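Local coordinates for protein quinone oxidoreductase (Thermus thermophilus, PDB 1IZ0) that binds NADPH and probably uses it to reduce quinones, as a member of the medium-chain dehydrogenase/reductase superfamily, at residues 1-5 and 15-21; 37-42 and 285-290; 57-63 and 75-81; 101-106 and 297-301. One frame throughout, in Å; residues are numbered along the deposited sequence.

Contact 1 (1-5 and 15-21)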
# COMPACT_ATOMS: atom_id res chain seq x y z
N MSE A 1 3.31 9.23 27.69
CA MSE A 1 3.28 9.78 26.30
C MSE A 1 1.85 9.90 25.80
O MSE A 1 0.94 9.25 26.30
CB MSE A 1 4.04 8.85 25.36
CG MSE A 1 3.43 7.47 25.25
SE MSE A 1 4.19 6.41 23.83
CE MSE A 1 2.88 4.99 23.78
N LYS A 2 1.67 10.74 24.78
CA LYS A 2 0.36 10.92 24.19
C LYS A 2 0.17 9.83 23.15
O LYS A 2 1.13 9.37 22.53
CB LYS A 2 0.26 12.32 23.55
CG LYS A 2 1.31 12.59 22.48
CD LYS A 2 1.21 14.02 21.90
CE LYS A 2 2.22 14.24 20.77
NZ LYS A 2 2.20 15.61 20.19
N ALA A 3 -1.07 9.39 22.95
CA ALA A 3 -1.34 8.35 21.97
C ALA A 3 -2.82 8.24 21.70
O ALA A 3 -3.64 8.60 22.54
CB ALA A 3 -0.81 7.01 22.48
N TRP A 4 -3.16 7.74 20.52
CA TRP A 4 -4.55 7.54 20.15
C TRP A 4 -4.91 6.09 20.41
O TRP A 4 -4.20 5.17 19.99
CB TRP A 4 -4.79 7.89 18.68
CG TRP A 4 -4.76 9.37 18.41
CD1 TRP A 4 -3.73 10.10 17.89
CD2 TRP A 4 -5.83 10.30 18.65
NE1 TRP A 4 -4.08 11.42 17.79
CE2 TRP A 4 -5.36 11.58 18.24
CE3 TRP A 4 -7.13 10.18 19.16
CZ2 TRP A 4 -6.16 12.73 18.34
CZ3 TRP A 4 -7.92 11.33 19.26
CH2 TRP A 4 -7.43 12.59 18.84
N VAL A 5 -6.01 5.89 21.11
CA VAL A 5 -6.45 4.54 21.43
C VAL A 5 -7.89 4.33 21.00
O VAL A 5 -8.73 5.21 21.16
CB VAL A 5 -6.34 4.27 22.95
CG1 VAL A 5 -6.75 2.83 23.25
CG2 VAL A 5 -4.91 4.51 23.40
N LEU A 15 -7.58 10.56 22.53
CA LEU A 15 -6.24 11.05 22.80
C LEU A 15 -6.01 10.79 24.29
O LEU A 15 -6.70 11.35 25.14
CB LEU A 15 -6.17 12.55 22.49
CG LEU A 15 -4.81 13.26 22.54
CD1 LEU A 15 -4.37 13.42 23.99
CD2 LEU A 15 -3.79 12.48 21.74
N VAL A 16 -5.03 9.94 24.59
CA VAL A 16 -4.75 9.57 25.97
C VAL A 16 -3.26 9.60 26.32
O VAL A 16 -2.40 9.65 25.45
CB VAL A 16 -5.29 8.14 26.24
CG1 VAL A 16 -4.77 7.60 27.55
CG2 VAL A 16 -6.81 8.17 26.26
N ASP A 17 -2.99 9.60 27.62
CA ASP A 17 -1.62 9.57 28.12
C ASP A 17 -1.35 8.12 28.48
O ASP A 17 -2.15 7.49 29.16
CB ASP A 17 -1.49 10.42 29.38
CG ASP A 17 -1.53 11.90 29.09
OD1 ASP A 17 -0.62 12.39 28.39
OD2 ASP A 17 -2.48 12.57 29.55
N LEU A 18 -0.24 7.58 28.00
CA LEU A 18 0.12 6.20 28.29
C LEU A 18 1.56 6.11 28.77
O LEU A 18 2.34 7.04 28.57
CB LEU A 18 -0.04 5.32 27.04
CG LEU A 18 -1.47 5.09 26.52
CD1 LEU A 18 -1.42 4.14 25.33
CD2 LEU A 18 -2.35 4.52 27.64
N PRO A 19 1.92 5.00 29.41
CA PRO A 19 3.29 4.81 29.91
C PRO A 19 4.24 4.68 28.73
O PRO A 19 3.85 4.23 27.65
CB PRO A 19 3.19 3.51 30.71
CG PRO A 19 1.75 3.49 31.16
CD PRO A 19 1.03 3.93 29.91
N GLU A 20 5.49 5.09 28.94
CA GLU A 20 6.49 5.00 27.89
C GLU A 20 6.72 3.54 27.53
O GLU A 20 6.76 2.68 28.41
CB GLU A 20 7.81 5.62 28.37
CG GLU A 20 7.75 7.11 28.60
CD GLU A 20 7.44 7.87 27.33
OE1 GLU A 20 8.20 7.73 26.35
OE2 GLU A 20 6.43 8.62 27.31
N PRO A 21 6.85 3.25 26.24
CA PRO A 21 7.08 1.86 25.81
C PRO A 21 8.41 1.35 26.37
O PRO A 21 9.39 2.09 26.46
CB PRO A 21 7.10 1.97 24.29
CG PRO A 21 6.18 3.13 24.02
CD PRO A 21 6.62 4.12 25.08
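A3 and V16 are the hydrogen-bonded pair at the centre of an antiparallel beta hairpin near the chain's N-terminus: V16 N gives A3 O a nearly straight bond of 2.8 Å, and A3 N returns a more bent one to V16 O. K2 with D17 and W4 with L15 are the flanking non-hydrogen-bonded pairs. Past the last strand pair the ladder goes on, with L18 N bonded to M1 O.

The charged terminus is held twice. M1 N donates to L18 O at 2.6 Å and makes a salt bridge with E20 OE2 at 3.2 Å; E20 can meet it because its chain is bent at chi2 (-63°), bringing the carboxylate back from a CB that leads away.

Apolar contacts occupy both faces. On one, L15 lies over the six-membered ring of W4 in a CH-pi contact, its CB 3.9 Å from the ring centroid and 15° off the normal, while L15 CD2 covers the same face nearer the rim at CE2. W4 NE1 bonds to F279 O, which should limit the rotation of the indole. With an alanine here, L15 is likely to lose its ring platform and F279 O this donor. On the other face, L18 CD1 touches A3 CB and lies 4.0 Å from V5 CG2. Selenomethionine M1 places SE 3.6 Å from P21 CD.

Backbone bonds therefore set the register and carry it to L18, whereas the ion pair and the selenium contact fasten E20 and P21 to the first residue; being at the surface, the ion pair is probably softened by solvent.

Contact 2 (37-42 and 285-290)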
# COMPACT_ATOMS: atom_id res chain seq x y z
N LEU A 37 -1.27 6.00 6.89
CA LEU A 37 -2.51 5.27 7.11
C LEU A 37 -2.89 4.44 5.90
O LEU A 37 -2.60 4.81 4.76
CB LEU A 37 -3.64 6.24 7.47
CG LEU A 37 -3.42 7.06 8.75
CD1 LEU A 37 -4.68 7.86 9.06
CD2 LEU A 37 -3.09 6.14 9.91
N ASN A 38 -3.56 3.32 6.15
CA ASN A 38 -3.98 2.41 5.10
C ASN A 38 -5.46 2.07 5.24
O ASN A 38 -6.01 2.15 6.33
CB ASN A 38 -3.16 1.12 5.18
CG ASN A 38 -1.67 1.38 5.12
OD1 ASN A 38 -1.11 1.59 4.04
ND2 ASN A 38 -1.02 1.38 6.28
N PHE A 39 -6.09 1.68 4.14
CA PHE A 39 -7.50 1.31 4.22
C PHE A 39 -7.60 0.21 5.27
O PHE A 39 -8.58 0.12 6.01
CB PHE A 39 -7.99 0.82 2.86
CG PHE A 39 -9.48 0.59 2.80
CD1 PHE A 39 -9.99 -0.70 2.73
CD2 PHE A 39 -10.36 1.66 2.86
CE1 PHE A 39 -11.38 -0.92 2.71
CE2 PHE A 39 -11.74 1.46 2.85
CZ PHE A 39 -12.25 0.17 2.78
N ALA A 40 -6.56 -0.61 5.34
CA ALA A 40 -6.50 -1.71 6.29
C ALA A 40 -6.72 -1.21 7.72
O ALA A 40 -7.33 -1.89 8.54
CB ALA A 40 -5.15 -2.42 6.19
N ASP A 41 -6.20 -0.01 8.01
CA ASP A 41 -6.36 0.57 9.34
C ASP A 41 -7.83 0.87 9.58
O ASP A 41 -8.35 0.68 10.68
CB ASP A 41 -5.54 1.86 9.48
CG ASP A 41 -4.04 1.61 9.44
OD1 ASP A 41 -3.54 0.80 10.26
OD2 ASP A 41 -3.35 2.24 8.61
N HIS A 42 -8.51 1.33 8.54
CA HIS A 42 -9.93 1.63 8.66
C HIS A 42 -10.74 0.36 8.92
O HIS A 42 -11.64 0.36 9.75
CB HIS A 42 -10.45 2.32 7.40
CG HIS A 42 -11.94 2.42 7.33
ND1 HIS A 42 -12.72 1.51 6.65
CD2 HIS A 42 -12.80 3.31 7.89
CE1 HIS A 42 -13.99 1.84 6.78
NE2 HIS A 42 -14.07 2.93 7.52
N ALA A 285 -7.83 12.34 9.51
CA ALA A 285 -6.98 11.55 8.62
C ALA A 285 -7.64 10.22 8.26
O ALA A 285 -7.56 9.77 7.12
CB ALA A 285 -5.62 11.30 9.25
N PHE A 286 -8.27 9.58 9.24
CA PHE A 286 -8.96 8.31 9.00
C PHE A 286 -10.11 8.48 8.02
O PHE A 286 -10.38 7.57 7.23
CB PHE A 286 -9.48 7.74 10.32
CG PHE A 286 -8.54 6.74 10.96
CD1 PHE A 286 -8.50 5.42 10.51
CD2 PHE A 286 -7.68 7.13 11.99
CE1 PHE A 286 -7.61 4.50 11.08
CE2 PHE A 286 -6.79 6.22 12.56
CZ PHE A 286 -6.76 4.90 12.10
N ARG A 287 -10.79 9.63 8.07
CA ARG A 287 -11.89 9.88 7.15
C ARG A 287 -11.34 10.11 5.75
O ARG A 287 -11.98 9.76 4.75
CB ARG A 287 -12.72 11.09 7.59
CG ARG A 287 -13.58 10.86 8.84
CD ARG A 287 -14.51 12.05 9.13
NE ARG A 287 -14.04 12.90 10.22
CZ ARG A 287 -13.60 14.14 10.08
NH1 ARG A 287 -13.57 14.70 8.87
NH2 ARG A 287 -13.18 14.83 11.13
N ALA A 288 -10.15 10.70 5.67
CA ALA A 288 -9.52 10.97 4.38
C ALA A 288 -9.26 9.66 3.64
O ALA A 288 -9.15 9.65 2.41
CB ALA A 288 -8.22 11.72 4.59
N LEU A 289 -9.16 8.57 4.39
CA LEU A 289 -8.94 7.25 3.80
C LEU A 289 -10.19 6.87 3.02
O LEU A 289 -10.13 6.09 2.07
CB LEU A 289 -8.68 6.21 4.89
CG LEU A 289 -7.37 6.30 5.66
CD1 LEU A 289 -7.44 5.42 6.91
CD2 LEU A 289 -6.21 5.88 4.75
N LEU A 290 -11.33 7.43 3.43
CA LEU A 290 -12.60 7.14 2.79
C LEU A 290 -12.94 8.13 1.68
O LEU A 290 -13.84 7.88 0.87
CB LEU A 290 -13.72 7.13 3.84
CG LEU A 290 -13.46 6.26 5.07
CD1 LEU A 290 -14.69 6.24 5.96
CD2 LEU A 290 -13.10 4.85 4.63
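L290 lies over one face of the H42 imidazole, where helix 39-46 of the GroES-like catalytic domain meets the end of helix 282-288, returned to that domain from the far end of the chain. L290 CD2 sits over the ring centre, 3.6 Å from the centroid and 9° off the normal, a CH-pi contact. The same methyl touches F39 CE2 at 4.1 Å, the two side chains crossing at about a right angle; F39 binds NADPH in the complex, so L290 packs against a residue of the cofactor site.

Deeper in, both methyls of L289 rest against the CB of L37 from one side (CD2 at 3.8 Å), and its CD1 also meets N38 O. L37 points its CD1 at A285 CB, 3.6 Å away, and over one face of the F286 ring toward the rim. That ring turns its CE1 to D41 CB at 3.7 Å, while H42 N lies near the ring plane at the edge. R45 adds a cation-pi contact to F286, and P59 and L81 pack against it.

N38 is the N-cap residue, yet its OD1 serves K297 instead of capping. Only the reciprocal half of a capping box is made: with D41 CG beside the backbone N (chi1 -67°), OD2 takes a weak bond from N38 ND2 and accepts N38 N at 2.7 Å, on the anti side and 18° out of the carboxylate plane.

Contact 3 (57-63 and 75-81)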
# COMPACT_ATOMS: atom_id res chain seq x y z
N PHE A 57 -6.55 -0.76 21.54
CA PHE A 57 -5.28 -0.76 20.83
C PHE A 57 -5.02 0.56 20.13
O PHE A 57 -5.94 1.31 19.81
CB PHE A 57 -5.19 -1.92 19.82
CG PHE A 57 -6.13 -1.80 18.64
CD1 PHE A 57 -7.28 -2.58 18.57
CD2 PHE A 57 -5.84 -0.94 17.59
CE1 PHE A 57 -8.12 -2.51 17.46
CE2 PHE A 57 -6.66 -0.86 16.47
CZ PHE A 57 -7.81 -1.65 16.41
N ILE A 58 -3.74 0.85 19.92
CA ILE A 58 -3.31 2.07 19.26
C ILE A 58 -3.24 1.81 17.76
O ILE A 58 -2.43 1.00 17.31
CB ILE A 58 -1.91 2.48 19.76
CG1 ILE A 58 -1.96 2.69 21.27
CG2 ILE A 58 -1.42 3.72 19.03
CD1 ILE A 58 -0.59 2.83 21.91
N PRO A 59 -4.10 2.48 16.97
CA PRO A 59 -4.08 2.28 15.51
C PRO A 59 -2.73 2.72 14.95
O PRO A 59 -1.93 3.35 15.65
CB PRO A 59 -5.22 3.17 15.03
CG PRO A 59 -6.17 3.16 16.18
CD PRO A 59 -5.24 3.31 17.37
N GLY A 60 -2.47 2.40 13.68
CA GLY A 60 -1.21 2.78 13.06
C GLY A 60 -0.25 1.61 12.94
O GLY A 60 0.17 1.04 13.95
N MSE A 61 0.11 1.25 11.72
CA MSE A 61 1.01 0.12 11.48
C MSE A 61 2.23 0.49 10.66
O MSE A 61 3.21 -0.25 10.65
CB MSE A 61 0.27 -0.99 10.74
CG MSE A 61 -1.02 -1.45 11.39
SE MSE A 61 -1.77 -2.95 10.41
CE MSE A 61 -1.69 -2.18 8.62
N GLU A 62 2.15 1.61 9.95
CA GLU A 62 3.25 2.06 9.09
C GLU A 62 3.88 3.29 9.73
O GLU A 62 3.36 4.39 9.63
CB GLU A 62 2.69 2.38 7.71
CG GLU A 62 3.73 2.48 6.63
CD GLU A 62 3.11 2.39 5.25
OE1 GLU A 62 1.87 2.52 5.14
OE2 GLU A 62 3.86 2.19 4.27
N VAL A 63 5.02 3.07 10.38
CA VAL A 63 5.70 4.13 11.10
C VAL A 63 7.06 4.55 10.57
O VAL A 63 7.77 3.76 9.93
CB VAL A 63 5.83 3.72 12.59
CG1 VAL A 63 6.86 4.56 13.30
CG2 VAL A 63 4.49 3.87 13.28
N LEU A 75 7.13 -1.51 9.90
CA LEU A 75 5.78 -2.02 9.89
C LEU A 75 5.60 -2.66 11.25
O LEU A 75 6.37 -3.54 11.64
CB LEU A 75 5.59 -3.07 8.79
CG LEU A 75 5.41 -2.46 7.40
CD1 LEU A 75 5.08 -3.53 6.40
CD2 LEU A 75 4.29 -1.43 7.45
N VAL A 76 4.59 -2.20 11.98
CA VAL A 76 4.31 -2.70 13.31
C VAL A 76 2.87 -3.21 13.27
O VAL A 76 2.11 -2.86 12.37
CB VAL A 76 4.45 -1.56 14.36
CG1 VAL A 76 4.28 -2.10 15.75
CG2 VAL A 76 5.81 -0.91 14.24
N PRO A 77 2.48 -4.07 14.23
CA PRO A 77 1.10 -4.58 14.21
C PRO A 77 0.13 -3.54 14.77
O PRO A 77 -1.07 -3.59 14.50
CB PRO A 77 1.16 -5.82 15.09
CG PRO A 77 2.62 -6.22 15.03
CD PRO A 77 3.32 -4.90 15.11
N GLN A 78 0.66 -2.63 15.58
CA GLN A 78 -0.16 -1.59 16.20
C GLN A 78 0.78 -0.64 16.91
O GLN A 78 1.99 -0.86 16.93
CB GLN A 78 -1.13 -2.19 17.22
CG GLN A 78 -0.45 -2.62 18.53
CD GLN A 78 -1.44 -2.85 19.67
OE1 GLN A 78 -2.04 -3.92 19.79
NE2 GLN A 78 -1.62 -1.82 20.51
N GLY A 79 0.22 0.42 17.51
CA GLY A 79 1.05 1.37 18.24
C GLY A 79 1.61 2.52 17.43
O GLY A 79 2.39 3.32 17.95
N GLY A 80 1.20 2.64 16.18
CA GLY A 80 1.70 3.72 15.34
C GLY A 80 1.39 5.13 15.81
O GLY A 80 2.30 5.95 15.99
N LEU A 81 0.10 5.42 16.01
CA LEU A 81 -0.34 6.75 16.44
C LEU A 81 0.00 7.07 17.88
O LEU A 81 -0.88 7.28 18.72
CB LEU A 81 -1.85 6.90 16.21
CG LEU A 81 -2.26 6.99 14.75
CD1 LEU A 81 -3.77 7.06 14.65
CD2 LEU A 81 -1.63 8.23 14.12
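The base of the beta hairpin formed by strands 62-67 and 70-75 in the GroES-like domain opens here into two loops that stay bonded to each other. E62 and L75 are the last antiparallel, non-hydrogen-bonded pair; their side chains run side by side, E62 CG 4.0 Å from L75 CD2, while the E62 carboxylate goes on to a salt bridge with K297. Next to them V76 N donates to M61 O at 2.7 Å.

Beyond, three backbone bonds tie the loops. G79 N meets I58 O at 2.7 Å, and L81 N meets P59 O. The bond from G80 N to G60 O is more bent, its donor above the carbonyl plane. Glycines permit this closeness: the CA atoms of G60 and G80 are 3.8 Å apart, and a CB on either would run into the facing backbone. I58 CG2 presses tightly on G79 CA at 3.5 Å.

Q78 folds back over F57. Its CG stands between backbone N and carbonyl carbon (chi1 75°), which sends the amide to F57, with NE2 3.6 Å from F57 CB; Q78 CB rests on I58 O. Cut back to an alanine, this side chain would keep that last touch but would probably leave F57 CB without its amide cover and open a gap beside it. V63, from the strand, covers the glycine backbone: its CG2 lies 3.5 Å from G80 CA.

Contact 4 (101-106 and 297-301)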
# COMPACT_ATOMS: atom_id res chain seq x y z
N PRO A 101 10.28 12.56 6.19
CA PRO A 101 9.52 11.60 7.01
C PRO A 101 8.19 11.23 6.34
O PRO A 101 7.75 10.08 6.42
CB PRO A 101 9.31 12.37 8.32
CG PRO A 101 10.52 13.23 8.41
CD PRO A 101 10.64 13.75 6.98
N GLU A 102 7.56 12.21 5.69
CA GLU A 102 6.28 11.96 5.04
C GLU A 102 6.40 11.00 3.86
O GLU A 102 5.60 10.07 3.74
CB GLU A 102 5.64 13.27 4.54
CG GLU A 102 5.22 14.23 5.64
CD GLU A 102 6.37 15.06 6.18
OE1 GLU A 102 6.12 15.91 7.07
OE2 GLU A 102 7.52 14.87 5.72
N GLU A 103 7.38 11.22 3.00
CA GLU A 103 7.57 10.36 1.84
C GLU A 103 7.94 8.95 2.31
O GLU A 103 7.50 7.95 1.72
CB GLU A 103 8.66 10.91 0.92
CG GLU A 103 8.58 10.35 -0.50
CD GLU A 103 9.61 10.95 -1.44
OE1 GLU A 103 9.75 12.19 -1.46
OE2 GLU A 103 10.27 10.17 -2.16
N ALA A 104 8.74 8.86 3.37
CA ALA A 104 9.14 7.56 3.92
C ALA A 104 7.92 6.81 4.46
O ALA A 104 7.83 5.59 4.32
CB ALA A 104 10.18 7.74 5.03
N ALA A 105 6.99 7.53 5.08
CA ALA A 105 5.79 6.90 5.64
C ALA A 105 4.85 6.34 4.58
O ALA A 105 4.02 5.48 4.87
CB ALA A 105 5.04 7.91 6.51
N ALA A 106 4.98 6.82 3.35
CA ALA A 106 4.13 6.38 2.25
C ALA A 106 4.77 5.27 1.43
O ALA A 106 4.23 4.87 0.39
CB ALA A 106 3.82 7.57 1.35
N LYS A 297 -0.82 8.97 -0.52
CA LYS A 297 -0.88 8.44 0.83
C LYS A 297 -1.36 9.43 1.89
O LYS A 297 -0.92 10.58 1.90
CB LYS A 297 0.51 7.95 1.24
CG LYS A 297 0.55 7.17 2.53
CD LYS A 297 0.23 5.70 2.26
CE LYS A 297 0.59 4.83 3.45
NZ LYS A 297 0.44 3.40 3.10
N VAL A 298 -2.23 8.96 2.79
CA VAL A 298 -2.70 9.80 3.88
C VAL A 298 -1.66 9.63 4.97
O VAL A 298 -1.38 8.52 5.40
CB VAL A 298 -4.06 9.34 4.45
CG1 VAL A 298 -4.42 10.18 5.67
CG2 VAL A 298 -5.15 9.48 3.39
N VAL A 299 -1.08 10.74 5.42
CA VAL A 299 -0.04 10.68 6.44
C VAL A 299 -0.32 11.56 7.65
O VAL A 299 -0.80 12.69 7.51
CB VAL A 299 1.31 11.12 5.83
CG1 VAL A 299 2.38 11.20 6.93
CG2 VAL A 299 1.73 10.14 4.74
N VAL A 300 -0.02 11.04 8.83
CA VAL A 300 -0.18 11.80 10.06
C VAL A 300 1.23 12.19 10.49
O VAL A 300 2.12 11.34 10.61
CB VAL A 300 -0.85 10.97 11.18
CG1 VAL A 300 -0.94 11.79 12.46
CG2 VAL A 300 -2.26 10.55 10.74
N ARG A 301 1.44 13.49 10.68
CA ARG A 301 2.75 14.02 11.06
C ARG A 301 2.74 14.45 12.52
O ARG A 301 1.84 15.18 12.94
CB ARG A 301 3.07 15.23 10.18
CG ARG A 301 4.42 15.24 9.52
CD ARG A 301 5.55 15.29 10.53
NE ARG A 301 6.80 15.65 9.86
CZ ARG A 301 7.98 15.70 10.46
NH1 ARG A 301 8.08 15.41 11.75
NH2 ARG A 301 9.06 16.06 9.78
O HOH W 1 2.91 2.75 1.84
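K297 NZ is gripped three ways: by a salt bridge to E62 OE1, a hydrogen bond to N38 OD1 and one to a water at 2.8 Å, which in turn gives a weak bond to A106 O across the contact. The ammonium of this buried lysine is thereby satisfied. A bend at chi2 (85°) lets the lysine chain curl along A106, whose CB is pressed against K297 CB at 3.3 Å, tighter than usual.

V299 forms the middle of the contact: its CG1 faces A105 CB at 4.3 Å, and its CG2 approaches E102 O.

At the other end R301 NE donates to E102 OE1 at 2.9 Å, the charged pair of the contact. The oxygen lies in the guanidinium plane, whereas the donor comes from 52° above the carboxylate plane, the two planes being 58° apart. P101 lies over one guanidinium face toward its rim, CB above the plane and CG 3.5 Å from R301 NH2.

Helix 101-105 thus packs on strand 297-301, the last strand of the chain, which runs between 27-37 and 273-278 in the sheet of the GroES-like catalytic domain of medium-chain dehydrogenases/reductases, with K297 close to NADPH-binding A137.

Contact 1 is a surface hairpin, contacts 2 and 3 are partly buried, and contact 4 is buried. Contacts 1 and 3 rely mainly on backbone bonds between segments close in sequence, and W4 N with L81 O probably continues the bonding from one to the other. Contacts 2 and 4 instead bring sequence-distant ends together through side chains: contact 2 is apolar and aromatic, contact 4 mixes packing with charge. Their segments alternate along the chain, joined by L37 N with V298 O. Contacts 3 and 4 both reach the same mixed sheet. Contacts 2, 3 and 4 converge on N38, E62 and K297, a polar cluster close to NADPH-binding A137, whereas contact 1 lies away from the cofactor site.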